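PDB 5MLD: BRAMP domain protein, which catalyses the replacement of the C-8 methyl group of FMN by an amino group, giving 8-demethyl-8-aminoriboflavin-5'-phosphate on the way to the antibiotic roseoflavin. Local coordinates for the interface of chains A and B. Numbering follows the deposited sequence. Chains: chain A/B, BRAMP domain protein.

The interface of chains A and B. Residues chain A 239; chain B 108-111.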
ATOM      1  N   ARG A 239      12.482  -1.837 -17.519  1.00 37.64           N
ATOM      2  CA  ARG A 239      11.441  -2.833 -17.710  1.00 38.21           C
ATOM      3  C   ARG A 239      11.913  -4.202 -17.229  1.00 31.44           C
ATOM      4  O   ARG A 239      13.096  -4.545 -17.297  1.00 33.33           O
ATOM      5  CB  ARG A 239      11.035  -2.907 -19.180  1.00 39.68           C
ATOM      6  CG  ARG A 239      11.915  -3.846 -19.946  1.00 45.78           C
ATOM      7  CD  ARG A 239      11.373  -4.137 -21.288  1.00 53.11           C
ATOM      8  NE  ARG A 239      10.199  -4.995 -21.266  1.00 47.80           N
ATOM      9  CZ  ARG A 239       9.870  -5.821 -22.253  1.00 55.87           C
ATOM     10  NH1 ARG A 239      10.643  -5.921 -23.331  1.00 57.03           N
ATOM     11  NH2 ARG A 239       8.777  -6.563 -22.153  1.00 51.68           N
TER
ATOM     12  N   ASN B 108       3.336  -1.493 -19.461  1.00 28.57           N
ATOM     13  CA  ASN B 108       4.650  -1.689 -18.863  1.00 28.40           C
ATOM     14  C   ASN B 108       5.554  -2.579 -19.703  1.00 34.42           C
ATOM     15  O   ASN B 108       6.739  -2.715 -19.375  1.00 36.49           O
ATOM     16  CB  ASN B 108       4.495  -2.303 -17.465  1.00 24.41           C
ATOM     17  CG  ASN B 108       5.293  -1.557 -16.398  1.00 40.83           C
ATOM     18  OD1 ASN B 108       4.864  -0.513 -15.911  1.00 37.35           O
ATOM     19  ND2 ASN B 108       6.459  -2.096 -16.028  1.00 42.69           N
ATOM     20  N   LEU B 109       5.022  -3.198 -20.759  1.00 34.00           N
ATOM     21  CA  LEU B 109       5.799  -4.093 -21.610  1.00 35.98           C
ATOM     22  C   LEU B 109       6.581  -3.362 -22.681  1.00 39.36           C
ATOM     23  O   LEU B 109       7.247  -4.017 -23.487  1.00 42.73           O
ATOM     24  CB  LEU B 109       4.889  -5.131 -22.277  1.00 30.76           C
ATOM     25  CG  LEU B 109       4.212  -6.109 -21.313  1.00 36.10           C
ATOM     26  CD1 LEU B 109       3.397  -7.154 -22.088  1.00 36.53           C
ATOM     27  CD2 LEU B 109       5.243  -6.763 -20.370  1.00 32.42           C
ATOM     28  N   MET B 110       6.523  -2.037 -22.719  1.00 38.63           N
ATOM     29  CA  MET B 110       7.300  -1.310 -23.708  1.00 45.29           C
ATOM     30  C   MET B 110       8.781  -1.439 -23.392  1.00 46.62           C
ATOM     31  O   MET B 110       9.186  -1.432 -22.225  1.00 44.76           O
ATOM     32  CB  MET B 110       6.882   0.159 -23.757  1.00 40.46           C
ATOM     33  CG  MET B 110       5.647   0.400 -24.616  1.00 46.12           C
ATOM     34  SD  MET B 110       5.276   2.147 -24.822  1.00 43.44           S
ATOM     35  CE  MET B 110       5.624   2.719 -23.153  1.00 38.76           C
ATOM     36  N   ASP B 111       9.589  -1.592 -24.439  1.00 48.37           N
ATOM     37  CA  ASP B 111      11.032  -1.730 -24.297  1.00 46.63           C
ATOM     38  C   ASP B 111      11.748  -0.870 -25.331  1.00 47.87           C
ATOM     39  O   ASP B 111      12.508  -1.360 -26.163  1.00 46.87           O
ATOM     40  CB  ASP B 111      11.491  -3.169 -24.463  1.00 47.02           C
ATOM     41  CG  ASP B 111      12.888  -3.382 -23.931  1.00 55.06           C
ATOM     42  OD1 ASP B 111      13.492  -2.386 -23.467  1.00 55.05           O
ATOM     43  OD2 ASP B 111      13.368  -4.533 -23.959  1.00 54.96           O
TER
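A:Arg239 reaches over the loop B:Asn108 to B:Asp111, and its guanidinium forms a salt bridge with the carboxylate of B:Asp111, the last residue of the stretch. NH1 of A:Arg239 donates to OD2 of B:Asp111 over 3.1 Å, a nearly straight hydrogen bond with 166° at the hydrogen. The two flat groups use each other differently: OD2 lies in the guanidinium plane, at its edge, whereas NH1 meets the carboxylate from above its plane. With the planes 70° apart, the two groups do not lie flat in a common plane as in a paired bridge.

One face of the guanidinium is turned to the main chain of the loop. The carbonyl O of B:Leu109 lies over that face, offset toward the rim, 3.3 Å from NH2 of A:Arg239; the contact is probably electrostatic, with the partial negative charge of the oxygen facing the cation. CD2 of B:Leu109 comes alongside the same nitrogen at 4.0 Å. Just behind the guanidinium, CD passes 3.6 Å from the carbonyl O of B:Met110, whose side chain points away from the arginine.

A bend at chi3 (-72°) turns the arginine head over the loop, and its side chain crosses that of B:Asp111 at about a right angle. CG of B:Asp111 stands anti to the backbone N, beside the carbonyl carbon, and this turns the carboxylate toward the arginine tip.

The loop follows helix 98-107 of chain B's flavodoxin-like body, while A:Arg239 belongs to the C-terminal stretch of chain A beyond strand 226-230. That tail extends to the neighbouring subunit, and the two-fold repeats the contact with the chains exchanged, joining two subunits of the homotetramer.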